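Local coordinates for surface protein SPB1 (Streptococcus agalactiae, PDB 4UZG), which probably forms the shaft of the group B streptococcus type 2b pilus as its backbone subunit, polymerised covalently by sortases, at residues A[50-59]-A[82-93]. Residues are numbered along the deposited sequence; the frame is centred on the assembly and turned at random. Where two conformers were deposited one is given.
Sequences VDLNEGSYEV and YNLLEENNNFTI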
ATOM      1  N   VAL A  50       1.433   1.623  -7.506  1.00  6.38           N
ATOM      2  CA  VAL A  50       2.358   2.186  -6.526  1.00  6.62           C
ATOM      3  C   VAL A  50       3.459   2.888  -7.304  1.00  6.07           C
ATOM      4  O   VAL A  50       4.161   2.258  -8.109  1.00  7.01           O
ATOM      5  CB  VAL A  50       2.991   1.174  -5.562  1.00  6.93           C
ATOM      6  CG1 VAL A  50       3.852   1.920  -4.536  1.00  7.51           C
ATOM      7  CG2 VAL A  50       1.954   0.319  -4.853  1.00  8.24           C
ATOM      8  N   ASP A  51       3.597   4.187  -7.093  1.00  5.96           N
ATOM      9  CA  ASP A  51       4.571   5.016  -7.794  1.00  5.80           C
ATOM     10  C   ASP A  51       5.837   5.091  -6.946  1.00  5.93           C
ATOM     11  O   ASP A  51       5.829   5.652  -5.847  1.00  6.28           O
ATOM     12  CB  ASP A  51       3.938   6.399  -8.009  1.00  6.56           C
ATOM     13  CG  ASP A  51       4.773   7.341  -8.823  1.00  7.05           C
ATOM     14  OD1 ASP A  51       5.987   7.126  -8.906  1.00  7.30           O
ATOM     15  OD2 ASP A  51       4.198   8.323  -9.361  1.00  9.16           O
ATOM     16  N   LEU A  52       6.896   4.470  -7.436  1.00  5.72           N
ATOM     17  CA  LEU A  52       8.190   4.495  -6.762  1.00  5.70           C
ATOM     18  C   LEU A  52       8.630   5.925  -6.488  1.00  5.55           C
ATOM     19  O   LEU A  52       8.594   6.764  -7.400  1.00  6.07           O
ATOM     20  CB  LEU A  52       9.234   3.839  -7.676  1.00  6.36           C
ATOM     21  CG  LEU A  52      10.685   3.815  -7.192  1.00  6.43           C
ATOM     22  CD1 LEU A  52      10.850   2.987  -5.933  1.00  7.25           C
ATOM     23  CD2 LEU A  52      11.593   3.305  -8.318  1.00  7.03           C
ATOM     24  N   ASN A  53       9.110   6.207  -5.279  1.00  5.65           N
ATOM     25  CA  ASN A  53       9.816   7.460  -5.025  1.00  5.87           C
ATOM     26  C   ASN A  53      11.287   7.296  -5.381  1.00  6.11           C
ATOM     27  O   ASN A  53      12.076   6.772  -4.606  1.00  6.61           O
ATOM     28  CB  ASN A  53       9.678   7.904  -3.565  1.00  6.26           C
ATOM     29  CG  ASN A  53       8.307   8.476  -3.232  1.00  6.43           C
ATOM     30  OD1 ASN A  53       7.716   9.208  -4.024  1.00  7.44           O
ATOM     31  ND2 ASN A  53       7.851   8.196  -2.036  1.00  7.43           N
ATOM     32  N   GLU A  54      11.643   7.720  -6.575  1.00  5.92           N
ATOM     33  CA  GLU A  54      13.024   7.637  -6.980  1.00  6.33           C
ATOM     34  C   GLU A  54      13.874   8.419  -5.996  1.00  6.80           C
ATOM     35  O   GLU A  54      13.436   9.406  -5.380  1.00  7.95           O
ATOM     36  CB  GLU A  54      13.232   8.132  -8.421  1.00  7.11           C
ATOM     37  CG  GLU A  54      12.743   7.185  -9.501  1.00  7.37           C
ATOM     38  CD  GLU A  54      11.248   7.140  -9.705  1.00  7.35           C
ATOM     39  OE1 GLU A  54      10.520   8.032  -9.195  1.00  7.01           O
ATOM     40  OE2 GLU A  54      10.829   6.209 -10.421  1.00  8.00           O
ATOM     41  N   GLY A  55      15.085   7.915  -5.796  1.00  7.82           N
ATOM     42  CA  GLY A  55      16.019   8.558  -4.903  1.00  9.07           C
ATOM     43  C   GLY A  55      15.738   8.386  -3.419  1.00  8.41           C
ATOM     44  O   GLY A  55      16.377   9.045  -2.599  1.00 10.71           O
ATOM     45  N   SER A  56      14.820   7.494  -3.035  1.00  7.00           N
ATOM     46  CA  SER A  56      14.416   7.374  -1.630  1.00  7.12           C
ATOM     47  C   SER A  56      15.203   6.304  -0.858  1.00  7.22           C
ATOM     48  O   SER A  56      14.875   6.021   0.284  1.00  8.02           O
ATOM     49  CB  SER A  56      12.922   7.096  -1.541  1.00  6.83           C
ATOM     50  OG  SER A  56      12.593   5.837  -2.109  1.00  6.66           O
ATOM     51  N   TYR A  57      16.225   5.725  -1.471  1.00  7.42           N
ATOM     52  CA  TYR A  57      16.895   4.548  -0.889  1.00  7.45           C
ATOM     53  C   TYR A  57      17.768   4.870   0.302  1.00  7.86           C
ATOM     54  O   TYR A  57      18.444   5.904   0.352  1.00  9.32           O
ATOM     55  CB  TYR A  57      17.811   3.845  -1.933  1.00  8.29           C
ATOM     56  CG  TYR A  57      17.140   3.754  -3.256  1.00  7.59           C
ATOM     57  CD1 TYR A  57      16.179   2.788  -3.500  1.00  7.91           C
ATOM     58  CD2 TYR A  57      17.374   4.713  -4.219  1.00  8.49           C
ATOM     59  CE1 TYR A  57      15.449   2.769  -4.672  1.00  8.07           C
ATOM     60  CE2 TYR A  57      16.657   4.698  -5.417  1.00  8.01           C
ATOM     61  CZ  TYR A  57      15.676   3.744  -5.619  1.00  7.77           C
ATOM     62  OH  TYR A  57      14.936   3.717  -6.765  1.00  8.79           O
ATOM     63  N   GLU A  58      17.781   3.932   1.237  1.00  7.37           N
ATOM     64  CA  GLU A  58      18.835   3.838   2.234  1.00  7.85           C
ATOM     65  C   GLU A  58      19.385   2.419   2.092  1.00  7.25           C
ATOM     66  O   GLU A  58      18.631   1.447   2.212  1.00  8.10           O
ATOM     67  CB  GLU A  58      18.318   4.102   3.640  1.00  9.88           C
ATOM     68  CG  GLU A  58      19.403   4.065   4.686  1.00 17.40           C
ATOM     69  CD  GLU A  58      19.759   5.433   5.215  1.00 26.64           C
ATOM     70  OE1 GLU A  58      19.603   6.418   4.461  1.00 30.29           O
ATOM     71  OE2 GLU A  58      20.188   5.533   6.382  1.00 28.93           O
ATOM     72  N   VAL A  59      20.686   2.322   1.841  1.00  7.32           N
ATOM     73  CA  VAL A  59      21.328   1.050   1.556  1.00  6.80           C
ATOM     74  C   VAL A  59      22.387   0.816   2.633  1.00  7.15           C
ATOM     75  O   VAL A  59      23.287   1.638   2.794  1.00  7.68           O
ATOM     76  CB  VAL A  59      21.980   1.035   0.159  1.00  8.17           C
ATOM     77  CG1 VAL A  59      22.521  -0.343  -0.143  1.00  9.39           C
ATOM     78  CG2 VAL A  59      20.978   1.490  -0.910  1.00  9.01           C
ATOM     79  N   TYR A  82      27.319   2.199  -3.764  1.00  9.20           N
ATOM     80  CA  TYR A  82      26.389   1.428  -4.577  1.00  8.48           C
ATOM     81  C   TYR A  82      26.068   2.216  -5.825  1.00  8.56           C
ATOM     82  O   TYR A  82      25.978   3.435  -5.780  1.00 10.10           O
ATOM     83  CB  TYR A  82      25.095   1.067  -3.845  1.00  8.71           C
ATOM     84  CG  TYR A  82      24.136   2.212  -3.574  1.00  8.70           C
ATOM     85  CD1 TYR A  82      24.259   2.996  -2.433  1.00  9.41           C
ATOM     86  CD2 TYR A  82      23.097   2.490  -4.443  1.00  9.40           C
ATOM     87  CE1 TYR A  82      23.378   4.035  -2.180  1.00  9.83           C
ATOM     88  CE2 TYR A  82      22.204   3.516  -4.191  1.00 10.00           C
ATOM     89  CZ  TYR A  82      22.340   4.286  -3.062  1.00 10.51           C
ATOM     90  OH  TYR A  82      21.426   5.299  -2.831  1.00 12.49           O
ATOM     91  N   ASN A  83      25.872   1.500  -6.928  1.00  8.71           N
ATOM     92  CA  ASN A  83      25.428   2.097  -8.173  1.00  9.82           C
ATOM     93  C   ASN A  83      23.927   1.924  -8.310  1.00  8.45           C
ATOM     94  O   ASN A  83      23.368   0.934  -7.850  1.00 10.20           O
ATOM     95  CB  ASN A  83      26.168   1.417  -9.327  1.00 13.66           C
ATOM     96  CG  ASN A  83      25.826   2.012 -10.632  1.00 18.86           C
ATOM     97  OD1 ASN A  83      26.306   3.075 -10.959  1.00 22.31           O
ATOM     98  ND2 ASN A  83      24.913   1.364 -11.369  1.00 21.88           N
ATOM     99  N   LEU A  84      23.262   2.893  -8.922  1.00  9.32           N
ATOM    100  CA  LEU A  84      21.811   2.914  -9.061  1.00  8.76           C
ATOM    101  C   LEU A  84      21.420   3.131 -10.516  1.00  8.85           C
ATOM    102  O   LEU A  84      21.945   4.028 -11.180  1.00 10.63           O
ATOM    103  CB  LEU A  84      21.246   4.067  -8.225  1.00  9.08           C
ATOM    104  CG  LEU A  84      19.744   4.343  -8.338  1.00  8.72           C
ATOM    105  CD1 LEU A  84      18.924   3.182  -7.786  1.00  8.44           C
ATOM    106  CD2 LEU A  84      19.419   5.641  -7.632  1.00  9.77           C
ATOM    107  N   LEU A  85      20.437   2.360 -10.969  1.00  8.78           N
ATOM    108  CA  LEU A  85      19.765   2.603 -12.237  1.00  9.44           C
ATOM    109  C   LEU A  85      18.270   2.565 -11.981  1.00  8.42           C
ATOM    110  O   LEU A  85      17.750   1.602 -11.442  1.00 10.77           O
ATOM    111  CB  LEU A  85      20.120   1.519 -13.255  1.00 12.35           C
ATOM    112  CG  LEU A  85      19.458   1.644 -14.619  1.00 16.87           C
ATOM    113  CD1 LEU A  85      19.811   2.963 -15.275  1.00 18.94           C
ATOM    114  CD2 LEU A  85      19.848   0.480 -15.507  1.00 19.26           C
ATOM    115  N   GLU A  86      17.572   3.626 -12.375  1.00  8.48           N
ATOM    116  CA  GLU A  86      16.110   3.723 -12.261  1.00  8.69           C
ATOM    117  C   GLU A  86      15.495   3.884 -13.630  1.00  9.30           C
ATOM    118  O   GLU A  86      15.923   4.739 -14.399  1.00 11.69           O
ATOM    119  CB  GLU A  86      15.697   4.933 -11.423  1.00  9.42           C
ATOM    120  CG  GLU A  86      16.106   4.786  -9.975  1.00  9.07           C
ATOM    121  CD  GLU A  86      16.032   6.072  -9.171  1.00  8.71           C
ATOM    122  OE1 GLU A  86      16.392   7.164  -9.686  1.00 10.39           O
ATOM    123  OE2 GLU A  86      15.624   5.992  -7.998  1.00  8.91           O
ATOM    124  N   GLU A  87      14.503   3.066 -13.943  1.00  9.18           N
ATOM    125  CA  GLU A  87      13.807   3.164 -15.214  1.00 10.90           C
ATOM    126  C   GLU A  87      12.401   2.627 -15.032  1.00  9.86           C
ATOM    127  O   GLU A  87      12.209   1.577 -14.434  1.00  9.52           O
ATOM    128  CB  GLU A  87      14.501   2.320 -16.292  1.00 15.35           C
ATOM    129  CG  GLU A  87      15.878   2.798 -16.722  1.00 23.32           C
ATOM    130  CD  GLU A  87      16.507   1.912 -17.802  1.00 29.72           C
ATOM    131  OE1 GLU A  87      16.041   0.771 -18.004  1.00 31.99           O
ATOM    132  OE2 GLU A  87      17.477   2.351 -18.452  1.00 32.19           O
ATOM    133  N   ASN A  88      11.427   3.325 -15.595  1.00 11.02           N
ATOM    134  CA  ASN A  88      10.102   2.732 -15.750  0.54 11.78           C
ATOM    135  C   ASN A  88       9.466   2.306 -14.420  1.00  9.93           C
ATOM    136  O   ASN A  88       8.785   1.279 -14.376  1.00 10.97           O
ATOM    137  CB  ASN A  88      10.194   1.497 -16.672  0.54 14.12           C
ATOM    138  CG  ASN A  88      10.691   1.835 -18.056  0.54 18.28           C
ATOM    139  OD1 ASN A  88      10.298   2.845 -18.635  0.54 20.89           O
ATOM    140  ND2 ASN A  88      11.572   0.998 -18.587  0.54 19.90           N
ATOM    141  N   ASN A  89       9.692   3.070 -13.364  1.00  8.20           N
ATOM    142  CA  ASN A  89       9.137   2.815 -12.028  1.00  7.25           C
ATOM    143  C   ASN A  89       9.815   1.680 -11.281  1.00  7.04           C
ATOM    144  O   ASN A  89       9.357   1.291 -10.207  1.00  6.77           O
ATOM    145  CB  ASN A  89       7.619   2.570 -12.079  1.00  7.35           C
ATOM    146  CG  ASN A  89       6.914   2.913 -10.768  1.00  7.00           C
ATOM    147  OD1 ASN A  89       7.096   3.991 -10.200  1.00  6.49           O
ATOM    148  ND2 ASN A  89       6.072   1.991 -10.301  1.00  6.95           N
ATOM    149  N   ASN A  90      10.910   1.176 -11.847  1.00  6.91           N
ATOM    150  CA  ASN A  90      11.694   0.089 -11.281  1.00  7.05           C
ATOM    151  C   ASN A  90      13.090   0.586 -10.912  1.00  7.05           C
ATOM    152  O   ASN A  90      13.493   1.695 -11.299  1.00  8.04           O
ATOM    153  CB  ASN A  90      11.804  -1.050 -12.289  1.00  7.66           C
ATOM    154  CG  ASN A  90      10.461  -1.552 -12.750  1.00  8.25           C
ATOM    155  OD1 ASN A  90       9.536  -1.678 -11.960  1.00  8.65           O
ATOM    156  ND2 ASN A  90      10.345  -1.855 -14.040  1.00 10.94           N
ATOM    157  N   PHE A  91      13.877  -0.249 -10.224  1.00  7.00           N
ATOM    158  CA  PHE A  91      15.259   0.104  -9.957  1.00  6.48           C
ATOM    159  C   PHE A  91      16.140  -1.131  -9.866  1.00  6.63           C
ATOM    160  O   PHE A  91      15.673  -2.231  -9.556  1.00  7.44           O
ATOM    161  CB  PHE A  91      15.405   0.969  -8.703  1.00  7.24           C
ATOM    162  CG  PHE A  91      15.087   0.270  -7.397  1.00  7.04           C
ATOM    163  CD1 PHE A  91      16.047  -0.459  -6.734  1.00  7.64           C
ATOM    164  CD2 PHE A  91      13.812   0.357  -6.839  1.00  7.32           C
ATOM    165  CE1 PHE A  91      15.770  -1.079  -5.537  1.00  7.97           C
ATOM    166  CE2 PHE A  91      13.517  -0.258  -5.628  1.00  7.43           C
ATOM    167  CZ  PHE A  91      14.494  -0.986  -4.969  1.00  7.54           C
ATOM    168  N   THR A  92      17.430  -0.901 -10.104  1.00  6.35           N
ATOM    169  CA  THR A  92      18.480  -1.866  -9.885  1.00  6.91           C
ATOM    170  C   THR A  92      19.601  -1.186  -9.123  1.00  7.14           C
ATOM    171  O   THR A  92      20.090  -0.140  -9.540  1.00  8.25           O
ATOM    172  CB  THR A  92      19.042  -2.390 -11.231  1.00  8.66           C
ATOM    173  OG1 THR A  92      17.986  -2.972 -11.984  1.00 10.54           O
ATOM    174  CG2 THR A  92      20.146  -3.405 -10.999  1.00 10.31           C
ATOM    175  N   ILE A  93      20.009  -1.807  -8.019  1.00  7.01           N
ATOM    176  CA  ILE A  93      21.122  -1.353  -7.209  1.00  6.79           C
ATOM    177  C   ILE A  93      22.227  -2.399  -7.285  1.00  7.52           C
ATOM    178  O   ILE A  93      21.979  -3.575  -7.048  1.00  8.06           O
ATOM    179  CB  ILE A  93      20.674  -1.115  -5.750  1.00  7.40           C
ATOM    180  CG1 ILE A  93      19.881   0.191  -5.681  1.00  8.07           C
ATOM    181  CG2 ILE A  93      21.876  -1.066  -4.787  1.00  8.94           C
ATOM    182  CD1 ILE A  93      19.153   0.423  -4.388  1.00 10.23           C
TER
HETATM  183  O   HOH W   1       8.227   6.511 -10.779  1.00  8.42           O
HETATM  184  O   HOH W   2      12.141   4.330 -12.009  1.00  9.12           O
HETATM  185  O   HOH W   3      21.537   6.450  -0.430  1.00 18.16           O
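Glu86 OE2 takes two donors, Tyr57 OH and Gly55 N. The tyrosine gives the shorter bond, 2.7 Å from Tyr57 OH to the anti lone pair of Glu86 OE2, and Gly55 N reaches the syn side of Glu86 OE2 at 3.0 Å. With CG anti to its carbonyl carbon (chi1 -67°) and the chain extended beyond, Glu86 reaches the type II turn of Asn53-Ser56. The phenol it holds lies within an apolar layer: the Tyr57 edge points CE1 at the centre of the Phe91 face in an edge-to-face pair, planes 60° apart, while Ile93 CD1 covers one Tyr57 face and Leu84 CD1 packs 3.6 Å from Tyr57 CE2. Further along, Val59 CG2 sits over the middle of the Tyr82 ring, a CH-pi contact 3.7 Å from the centroid.

At the other end, the Asn89 amide pairs with the backbone of 50-52: ND2 donates to Val50 O at 2.9 Å, in the carbonyl plane, and OD1 accepts from Leu52 N at 2.8 Å. Two waters link Glu54 OE2 to the 87-90 turn, one through Asn89 OD1, the other through Asn90 O. The type I' hairpin 81-96 thus meets strand 50-62 through side chains, not as a paired neighbour, strand 68-73 standing between 50-62 and 81-87 in the sheet; Tyr127 of strand 121-131 adds a second edge-to-face partner for Phe91, and strand 37-43 flanks 90-96.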